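Local coordinates for protein ATP phosphoribosyltransferase regulatory subunit (Thermotoga maritima, PDB 1USY) that is probably required for the first step of histidine biosynthesis and may allow histidine to feedback-regulate ATP phosphoribosyltransferase activity, at residues S11-S14 with K15-K19; L110-I113 with V114-S118; L138-E141 with I142-L146. One frame throughout, in Å; residues are numbered along the deposited sequence.

Interaction 1: residues S11-S14 with K15-K19; sequences SFYS and KATKK
Y13 sets CG anti to its own backbone N (chi1 155°), while T17, one helical turn on, holds OG1 between its backbone N and carbonyl carbon (chi1 36°); together these rotations lay the hydroxyl over one face of the tyrosine ring, where T17 OG1 lies 3.1 Å from Y13 CE1. The two side chains meet at a slant, and T17 CG2 lies out by the CE1 edge, 3.5 Å from Y13 CE1. The T17 backbone N donates to Y13 O at 2.9 Å, an i to i+4 bond at the residue where helical backbone angles end. The hydroxyl is also directed at Y13 O, but so close in the model that the details of this second bond are doubtful. On another side of helix 6-16, K15 stretches back beside S11 and bends at chi4, bringing CE within 3.5 Å of S11 OG. Y13 also meets W74 and, in the second subunit, F6, consistent with the dimer-interface helix of class II synthetase motif 1. The chemistry therefore divides: the Y13 ring, with T17 over one face, meets the second subunit, while K15 is held to acidic residues of helix 103-120, E119 among them, by salt bridges and S11 by a hydrogen bond to E119.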
ATOM      1  N   SER B  11     -22.716  11.424 -30.387  1.00 22.91           N
ATOM      2  CA  SER B  11     -22.713  12.650 -31.153  1.00 23.35           C
ATOM      3  C   SER B  11     -21.290  13.187 -31.355  1.00 23.20           C
ATOM      4  O   SER B  11     -20.910  13.507 -32.480  1.00 21.76           O
ATOM      5  CB  SER B  11     -23.596  13.684 -30.455  1.00 23.30           C
ATOM      6  OG  SER B  11     -23.565  14.942 -31.129  1.00 29.93           O
ATOM      7  N   PHE B  12     -20.531  13.254 -30.260  1.00 19.59           N
ATOM      8  CA  PHE B  12     -19.160  13.756 -30.228  1.00 24.02           C
ATOM      9  C   PHE B  12     -18.254  12.889 -31.080  1.00 22.32           C
ATOM     10  O   PHE B  12     -17.422  13.395 -31.802  1.00 24.63           O
ATOM     11  CB  PHE B  12     -18.629  13.786 -28.778  1.00 18.45           C
ATOM     12  CG  PHE B  12     -17.235  14.305 -28.663  1.00 18.94           C
ATOM     13  CD1 PHE B  12     -16.985  15.679 -28.745  1.00 17.76           C
ATOM     14  CD2 PHE B  12     -16.171  13.436 -28.453  1.00 21.25           C
ATOM     15  CE1 PHE B  12     -15.688  16.171 -28.662  1.00 16.88           C
ATOM     16  CE2 PHE B  12     -14.852  13.912 -28.339  1.00 18.70           C
ATOM     17  CZ  PHE B  12     -14.610  15.283 -28.455  1.00 23.33           C
ATOM     18  N   TYR B  13     -18.444  11.579 -30.964  1.00 25.48           N
ATOM     19  CA  TYR B  13     -17.809  10.563 -31.792  1.00 25.49           C
ATOM     20  C   TYR B  13     -18.124  10.765 -33.282  1.00 29.02           C
ATOM     21  O   TYR B  13     -17.268  10.522 -34.132  1.00 31.26           O
ATOM     22  CB  TYR B  13     -18.272   9.167 -31.313  1.00 27.27           C
ATOM     23  CG  TYR B  13     -18.203   8.081 -32.374  1.00 34.60           C
ATOM     24  CD1 TYR B  13     -16.963   7.645 -32.876  1.00 34.62           C
ATOM     25  CD2 TYR B  13     -19.366   7.501 -32.893  1.00 27.73           C
ATOM     26  CE1 TYR B  13     -16.879   6.673 -33.860  1.00 31.18           C
ATOM     27  CE2 TYR B  13     -19.288   6.517 -33.884  1.00 35.41           C
ATOM     28  CZ  TYR B  13     -18.037   6.108 -34.360  1.00 37.87           C
ATOM     29  OH  TYR B  13     -17.936   5.128 -35.329  1.00 41.33           O
ATOM     30  N   SER B  14     -19.349  11.184 -33.612  1.00 27.42           N
ATOM     31  CA  SER B  14     -19.670  11.506 -35.012  1.00 29.47           C
ATOM     32  C   SER B  14     -18.967  12.757 -35.480  1.00 24.35           C
ATOM     33  O   SER B  14     -18.427  12.784 -36.570  1.00 30.09           O
ATOM     34  CB  SER B  14     -21.181  11.611 -35.264  1.00 25.40           C
ATOM     35  OG  SER B  14     -21.830  10.514 -34.645  1.00 31.24           O
ATOM     36  N   LYS B  15     -18.971  13.789 -34.660  1.00 20.96           N
ATOM     37  CA  LYS B  15     -18.257  15.003 -35.010  1.00 22.19           C
ATOM     38  C   LYS B  15     -16.791  14.717 -35.260  1.00 25.76           C
ATOM     39  O   LYS B  15     -16.243  15.196 -36.257  1.00 23.24           O
ATOM     40  CB  LYS B  15     -18.416  16.072 -33.939  1.00 16.42           C
ATOM     41  CG  LYS B  15     -19.836  16.542 -33.783  1.00 14.96           C
ATOM     42  CD  LYS B  15     -19.987  17.426 -32.546  1.00 16.25           C
ATOM     43  CE  LYS B  15     -21.431  17.495 -32.079  1.00 17.41           C
ATOM     44  NZ  LYS B  15     -22.389  17.616 -33.208  1.00 17.35           N
ATOM     45  N   ALA B  16     -16.181  13.914 -34.377  1.00 25.06           N
ATOM     46  CA  ALA B  16     -14.754  13.611 -34.457  1.00 24.02           C
ATOM     47  C   ALA B  16     -14.351  12.683 -35.615  1.00 31.09           C
ATOM     48  O   ALA B  16     -13.401  12.993 -36.352  1.00 30.29           O
ATOM     49  CB  ALA B  16     -14.247  13.079 -33.147  1.00 19.87           C
ATOM     50  N   THR B  17     -15.051  11.552 -35.761  1.00 30.35           N
ATOM     51  CA  THR B  17     -14.714  10.576 -36.789  1.00 36.04           C
ATOM     52  C   THR B  17     -15.369  11.054 -38.064  1.00 37.72           C
ATOM     53  O   THR B  17     -16.288  10.411 -38.574  1.00 48.99           O
ATOM     54  CB  THR B  17     -15.183   9.086 -36.435  1.00 38.47           C
ATOM     55  OG1 THR B  17     -16.436   9.097 -35.746  1.00 41.61           O
ATOM     56  CG2 THR B  17     -14.211   8.337 -35.411  1.00 37.30           C
ATOM     57  N   LYS B  18     -14.900  12.192 -38.557  1.00 36.02           N
ATOM     58  CA  LYS B  18     -15.447  12.901 -39.728  1.00 34.66           C
ATOM     59  C   LYS B  18     -14.412  13.951 -40.073  1.00 26.54           C
ATOM     60  O   LYS B  18     -14.237  14.359 -41.226  1.00 26.61           O
ATOM     61  CB  LYS B  18     -16.770  13.597 -39.410  1.00 35.17           C
ATOM     62  CG  LYS B  18     -17.921  13.132 -40.260  1.00 43.94           C
ATOM     63  CD  LYS B  18     -19.259  13.693 -39.750  1.00 49.09           C
ATOM     64  CE  LYS B  18     -20.243  12.554 -39.416  1.00 53.82           C
ATOM     65  NZ  LYS B  18     -21.660  12.952 -39.680  1.00 54.09           N
ATOM     66  N   LYS B  19     -13.752  14.379 -39.013  1.00 18.78           N
ATOM     67  CA  LYS B  19     -12.571  15.179 -39.070  1.00 23.80           C
ATOM     68  C   LYS B  19     -11.352  14.256 -39.041  1.00 22.70           C
ATOM     69  O   LYS B  19     -10.221  14.717 -38.993  1.00 25.05           O
ATOM     70  CB  LYS B  19     -12.570  16.167 -37.898  1.00 28.43           C
ATOM     71  CG  LYS B  19     -13.677  17.237 -37.956  1.00 33.13           C
ATOM     72  CD  LYS B  19     -13.733  17.968 -39.303  1.00 39.86           C
ATOM     73  CE  LYS B  19     -14.289  19.407 -39.177  1.00 38.88           C
ATOM     74  NZ  LYS B  19     -14.069  20.109 -40.476  1.00 37.32           N
TER

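Interaction 2: residues L110-I113 with V114-S118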
ATOM      1  N   LEU B 110     -10.982  23.179 -32.006  1.00 25.31           N
ATOM      2  CA  LEU B 110     -11.900  24.150 -31.426  1.00 22.22           C
ATOM      3  C   LEU B 110     -13.285  23.936 -31.963  1.00 23.72           C
ATOM      4  O   LEU B 110     -14.266  24.024 -31.231  1.00 28.39           O
ATOM      5  CB  LEU B 110     -11.487  25.568 -31.795  1.00 25.01           C
ATOM      6  CG  LEU B 110     -10.739  26.402 -30.762  1.00 26.29           C
ATOM      7  CD1 LEU B 110     -10.703  27.764 -31.315  1.00 26.28           C
ATOM      8  CD2 LEU B 110     -11.403  26.369 -29.414  1.00 14.22           C
ATOM      9  N   GLU B 111     -13.370  23.650 -33.249  1.00 20.89           N
ATOM     10  CA  GLU B 111     -14.651  23.684 -33.892  1.00 24.70           C
ATOM     11  C   GLU B 111     -15.506  22.552 -33.353  1.00 25.20           C
ATOM     12  O   GLU B 111     -16.667  22.774 -33.008  1.00 25.28           O
ATOM     13  CB  GLU B 111     -14.503  23.746 -35.416  1.00 27.53           C
ATOM     14  CG  GLU B 111     -15.039  22.566 -36.207  1.00 40.84           C
ATOM     15  CD  GLU B 111     -16.547  22.483 -36.162  1.00 49.21           C
ATOM     16  OE1 GLU B 111     -17.195  23.532 -36.413  1.00 59.51           O
ATOM     17  OE2 GLU B 111     -17.075  21.381 -35.854  1.00 49.24           O
ATOM     18  N   ILE B 112     -14.913  21.368 -33.195  1.00 24.72           N
ATOM     19  CA  ILE B 112     -15.607  20.230 -32.575  1.00 23.63           C
ATOM     20  C   ILE B 112     -15.968  20.451 -31.079  1.00 19.43           C
ATOM     21  O   ILE B 112     -17.102  20.204 -30.696  1.00 22.21           O
ATOM     22  CB  ILE B 112     -14.785  18.941 -32.762  1.00 22.38           C
ATOM     23  CG1 ILE B 112     -14.574  18.660 -34.231  1.00 15.35           C
ATOM     24  CG2 ILE B 112     -15.440  17.747 -32.099  1.00 20.34           C
ATOM     25  CD1 ILE B 112     -13.499  17.635 -34.471  1.00 18.55           C
ATOM     26  N   ILE B 113     -15.022  20.914 -30.264  1.00 18.41           N
ATOM     27  CA  ILE B 113     -15.279  21.122 -28.842  1.00 21.17           C
ATOM     28  C   ILE B 113     -16.383  22.178 -28.673  1.00 21.71           C
ATOM     29  O   ILE B 113     -17.349  21.955 -27.955  1.00 22.17           O
ATOM     30  CB  ILE B 113     -13.988  21.531 -28.041  1.00 21.08           C
ATOM     31  CG1 ILE B 113     -12.942  20.415 -27.907  1.00 19.55           C
ATOM     32  CG2 ILE B 113     -14.352  21.971 -26.624  1.00 19.35           C
ATOM     33  CD1 ILE B 113     -13.384  19.065 -28.199  1.00 24.65           C
ATOM     34  N   VAL B 114     -16.241  23.322 -29.342  1.00 20.86           N
ATOM     35  CA  VAL B 114     -17.241  24.389 -29.236  1.00 17.18           C
ATOM     36  C   VAL B 114     -18.599  23.888 -29.722  1.00 23.03           C
ATOM     37  O   VAL B 114     -19.609  24.046 -29.009  1.00 25.27           O
ATOM     38  CB  VAL B 114     -16.837  25.678 -30.037  1.00 16.04           C
ATOM     39  CG1 VAL B 114     -18.019  26.650 -30.214  1.00 11.33           C
ATOM     40  CG2 VAL B 114     -15.647  26.382 -29.395  1.00  7.25           C
ATOM     41  N   GLU B 115     -18.645  23.308 -30.928  1.00 23.29           N
ATOM     42  CA  GLU B 115     -19.923  22.817 -31.464  1.00 25.28           C
ATOM     43  C   GLU B 115     -20.545  21.807 -30.502  1.00 30.04           C
ATOM     44  O   GLU B 115     -21.781  21.845 -30.263  1.00 27.80           O
ATOM     45  CB  GLU B 115     -19.777  22.175 -32.831  1.00 23.89           C
ATOM     46  CG  GLU B 115     -21.077  21.599 -33.352  1.00 25.94           C
ATOM     47  CD  GLU B 115     -20.916  20.888 -34.667  1.00 32.93           C
ATOM     48  OE1 GLU B 115     -19.899  21.100 -35.341  1.00 39.48           O
ATOM     49  OE2 GLU B 115     -21.817  20.113 -35.046  1.00 47.21           O
ATOM     50  N   SER B 116     -19.693  20.937 -29.947  1.00 21.14           N
ATOM     51  CA  SER B 116     -20.134  19.970 -28.951  1.00 28.34           C
ATOM     52  C   SER B 116     -20.680  20.643 -27.706  1.00 26.16           C
ATOM     53  O   SER B 116     -21.682  20.199 -27.144  1.00 25.35           O
ATOM     54  CB  SER B 116     -19.006  19.014 -28.559  1.00 25.06           C
ATOM     55  OG  SER B 116     -18.646  18.238 -29.685  1.00 33.15           O
ATOM     56  N   ALA B 117     -20.027  21.711 -27.270  1.00 27.06           N
ATOM     57  CA  ALA B 117     -20.428  22.354 -26.018  1.00 29.58           C
ATOM     58  C   ALA B 117     -21.742  23.126 -26.186  1.00 28.28           C
ATOM     59  O   ALA B 117     -22.633  23.074 -25.338  1.00 27.43           O
ATOM     60  CB  ALA B 117     -19.303  23.243 -25.443  1.00 26.58           C
ATOM     61  N   SER B 118     -21.878  23.803 -27.310  1.00 29.11           N
ATOM     62  CA  SER B 118     -23.094  24.541 -27.551  1.00 34.84           C
ATOM     63  C   SER B 118     -24.295  23.618 -27.798  1.00 32.46           C
ATOM     64  O   SER B 118     -25.437  24.066 -27.750  1.00 38.67           O
ATOM     65  CB  SER B 118     -22.902  25.538 -28.683  1.00 33.74           C
ATOM     66  OG  SER B 118     -22.588  24.857 -29.864  1.00 44.36           O
TER
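E115 follows E111 by one helical turn, the side chains alongside each other, and is best read outward along its chain. Its CB rests against the E111 carbonyl, 3.2 Å from E111 O, the same oxygen that accepts the E115 backbone N at 2.9 Å. With CG anti to the backbone N (chi1 177°), the extended chain leaves the helix in the same direction as that of E111. CD comes to 4.1 Å from E111 OE2, and OE1 is nearer still, at 2.9 Å from that oxygen, an approach of two acceptors with their carboxylate planes 75° apart. The remaining oxygen, OE2, turns to K15, a salt bridge that would ease the clustering of like charge; E111 OE1 has a long, weak ion pair with K215. These residues belong to helix 103-120, which follows the hairpin of strands 71-83 and 86-98, a pair that probably corresponds to motif 2 of class II synthetases. One flank of this helix lies on helix 6-16, through I112, I113 and S116 against F12; others meet strand 237-243 and helix 199-215. S116 has a double hold on I112 O: its backbone N donates at 2.8 Å and its OG at 2.7 Å, from opposite faces of the carbonyl plane, the hydroxyl standing 37° out of it. Replacing S116 with an alanine would probably leave I112 O with the backbone donor alone and weaken the packing of F12 and K15 against this turn. On the apolar side, L110 CD2 touches V114 CG2 at 4.2 Å, and both leucine and valine continue onto L212 of helix 199-215.

Interaction 3: residues L138-E141 with I142-L146; sequences LLKE and IPKDL
A beta turn across L139 to I142 ends helix 135-139 and starts the loop that leads to helix 147-156. Its evidence is the 5.5 Å between L139 CA and I142 CA, together with the closing bond, I142 N to L139 O at 2.8 Å with an angle of 145° at the hydrogen, although the position of that oxygen is less certain in the model. K140 is the first residue to depart from helical backbone angles, and E141, with phi at 166°, completes the change of direction. I142 carries most of the contact. With CG1 anti to the carbonyl carbon (chi1 -71°), the side chain folds back under the helix end, and CD1 reaches 3.6 Å from L138 O. Beyond the turn the isoleucine packs on L173 and on V176 of helix 174-185, which L138 also touches through R175 and I179. The I142 carbonyl oxygen is satisfied by H147 NE2, and L139 packs on H147, V150 and L151, so both residues bind the turn to the helix that follows. The outer side is charged. K140 curls through three successive bends across I142 O, and its end crosses K144 at about a right angle, with NZ 3.2 Å from K144 CE and 3.3 Å from K144 NZ. Both lysines are exposed and touch a crystal neighbour, which makes this close pairing of like charges a doubtful guide to solution. After P143 the chain runs to L146, at the N-cap position of helix 147-156. The arrangement is that of a beta turn at a helix C-terminus opening a short interhelical loop, with a buried isoleucine inside and lysines outside.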
ATOM      1  N   LEU B 138       5.451  40.842 -22.207  1.00 18.23           N
ATOM      2  CA  LEU B 138       5.066  41.672 -21.059  1.00 24.34           C
ATOM      3  C   LEU B 138       6.131  41.726 -19.929  1.00 24.58           C
ATOM      4  O   LEU B 138       6.320  42.756 -19.299  1.00 25.37           O
ATOM      5  CB  LEU B 138       3.715  41.207 -20.491  1.00 25.35           C
ATOM      6  CG  LEU B 138       2.409  41.971 -20.770  1.00 22.82           C
ATOM      7  CD1 LEU B 138       1.350  41.494 -19.836  1.00 26.01           C
ATOM      8  CD2 LEU B 138       2.543  43.488 -20.646  1.00 27.88           C
ATOM      9  N   LEU B 139       6.857  40.599 -19.726  1.00 25.00           N
ATOM     10  CA  LEU B 139       7.678  40.404 -18.523  1.00 23.28           C
ATOM     11  C   LEU B 139       8.906  41.301 -18.577  1.00 29.01           C
ATOM     12  O   LEU B 139       9.066  42.223 -17.771  1.00 33.06           O
ATOM     13  CB  LEU B 139       8.119  38.964 -18.397  1.00 22.44           C
ATOM     14  CG  LEU B 139       7.392  38.192 -17.288  1.00 15.98           C
ATOM     15  CD1 LEU B 139       6.285  39.011 -16.584  1.00 13.63           C
ATOM     16  CD2 LEU B 139       6.728  36.927 -17.833  1.00 14.98           C
ATOM     17  N   LYS B 140       9.839  41.092 -19.513  1.00 29.99           N
ATOM     18  CA  LYS B 140      10.947  42.031 -19.488  1.00 32.40           C
ATOM     19  C   LYS B 140      10.536  43.377 -20.152  1.00 34.03           C
ATOM     20  O   LYS B 140      10.161  43.447 -21.343  1.00 38.22           O
ATOM     21  CB  LYS B 140      12.247  41.573 -20.093  1.00 32.76           C
ATOM     22  CG  LYS B 140      13.419  42.321 -19.390  1.00 27.35           C
ATOM     23  CD  LYS B 140      13.302  42.328 -17.844  1.00 22.77           C
ATOM     24  CE  LYS B 140      13.712  40.995 -17.223  1.00 15.11           C
ATOM     25  NZ  LYS B 140      15.021  40.533 -17.700  1.00 23.93           N
ATOM     26  N   GLU B 141      10.679  44.237 -19.223  1.00 31.23           N
ATOM     27  CA  GLU B 141      10.460  45.664 -19.139  1.00 28.11           C
ATOM     28  C   GLU B 141      10.512  45.857 -17.630  1.00 22.38           C
ATOM     29  O   GLU B 141      10.874  46.924 -17.127  1.00 19.22           O
ATOM     30  CB  GLU B 141       9.076  46.067 -19.733  1.00 33.47           C
ATOM     31  CG  GLU B 141       9.036  47.498 -20.325  1.00 38.96           C
ATOM     32  CD  GLU B 141       7.717  47.816 -21.059  1.00 44.09           C
ATOM     33  OE1 GLU B 141       7.692  48.690 -22.012  1.00 47.11           O
ATOM     34  OE2 GLU B 141       6.627  47.212 -20.726  1.00 44.50           O
ATOM     35  N   ILE B 142      10.144  44.714 -17.035  1.00 18.34           N
ATOM     36  CA  ILE B 142       9.994  44.491 -15.594  1.00 13.14           C
ATOM     37  C   ILE B 142      11.138  43.639 -15.017  1.00 10.39           C
ATOM     38  O   ILE B 142      11.488  42.581 -15.549  1.00 11.34           O
ATOM     39  CB  ILE B 142       8.651  43.768 -15.414  1.00 12.33           C
ATOM     40  CG1 ILE B 142       7.471  44.717 -15.682  1.00 10.27           C
ATOM     41  CG2 ILE B 142       8.449  43.176 -14.009  1.00 14.66           C
ATOM     42  CD1 ILE B 142       6.155  43.994 -15.975  1.00 13.34           C
ATOM     43  N   PRO B 143      11.619  44.049 -13.803  1.00 10.58           N
ATOM     44  CA  PRO B 143      12.707  43.360 -13.061  1.00 12.65           C
ATOM     45  C   PRO B 143      12.576  41.857 -12.821  1.00 14.64           C
ATOM     46  O   PRO B 143      11.480  41.371 -12.568  1.00 12.60           O
ATOM     47  CB  PRO B 143      12.748  44.116 -11.722  1.00 11.36           C
ATOM     48  CG  PRO B 143      12.345  45.506 -12.094  1.00 14.43           C
ATOM     49  CD  PRO B 143      11.187  45.279 -13.102  1.00 11.14           C
ATOM     50  N   LYS B 144      13.708  41.150 -12.900  1.00 21.82           N
ATOM     51  CA  LYS B 144      13.785  39.671 -12.907  1.00 27.51           C
ATOM     52  C   LYS B 144      12.938  38.938 -11.857  1.00 29.72           C
ATOM     53  O   LYS B 144      12.012  38.219 -12.212  1.00 26.96           O
ATOM     54  CB  LYS B 144      15.247  39.189 -12.822  1.00 30.08           C
ATOM     55  CG  LYS B 144      15.990  39.121 -14.153  1.00 33.79           C
ATOM     56  CD  LYS B 144      15.914  37.733 -14.782  1.00 34.91           C
ATOM     57  CE  LYS B 144      15.742  37.803 -16.303  1.00 33.21           C
ATOM     58  NZ  LYS B 144      17.042  37.981 -17.012  1.00 18.40           N
ATOM     59  N   ASP B 145      13.271  39.097 -10.574  1.00 34.09           N
ATOM     60  CA  ASP B 145      12.516  38.422  -9.509  1.00 39.96           C
ATOM     61  C   ASP B 145      11.423  39.348  -8.944  1.00 38.15           C
ATOM     62  O   ASP B 145      11.293  39.588  -7.735  1.00 35.51           O
ATOM     63  CB  ASP B 145      13.433  37.822  -8.433  1.00 40.13           C
ATOM     64  CG  ASP B 145      14.676  38.625  -8.230  1.00 47.81           C
ATOM     65  OD1 ASP B 145      15.786  38.039  -8.272  1.00 50.05           O
ATOM     66  OD2 ASP B 145      14.641  39.864  -8.032  1.00 52.62           O
ATOM     67  N   LEU B 146      10.674  39.884  -9.895  1.00 35.55           N
ATOM     68  CA  LEU B 146       9.396  40.515  -9.689  1.00 33.59           C
ATOM     69  C   LEU B 146       8.450  39.862 -10.706  1.00 31.49           C
ATOM     70  O   LEU B 146       7.279  40.206 -10.774  1.00 32.32           O
ATOM     71  CB  LEU B 146       9.514  42.012  -9.949  1.00 35.21           C
ATOM     72  CG  LEU B 146       8.944  43.061  -9.000  1.00 35.26           C
ATOM     73  CD1 LEU B 146       8.883  44.388  -9.727  1.00 32.87           C
ATOM     74  CD2 LEU B 146       7.550  42.659  -8.528  1.00 41.37           C
TER

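Interactions 1 and 2 are neighbours across the interface of helices 6-16 and 103-120, their centres 11 Å apart. They are joined by the salt bridge of K15 NZ to E115 OE2 (3.2 Å) and by apolar packing, with K19 CG 3.5 Å from I112 CD1. Interaction 3 lies on the opposite side of the chain's centre, its centre about 44 Å from that of interaction 1 and 37 Å from that of interaction 2, with nearest atoms about 22 Å from the latter. Its link to the histidine pocket is indirect, through the packing of L138 and I142 on helix 174-185, which carries the ligand-contacting residues I180, I184 and Y185.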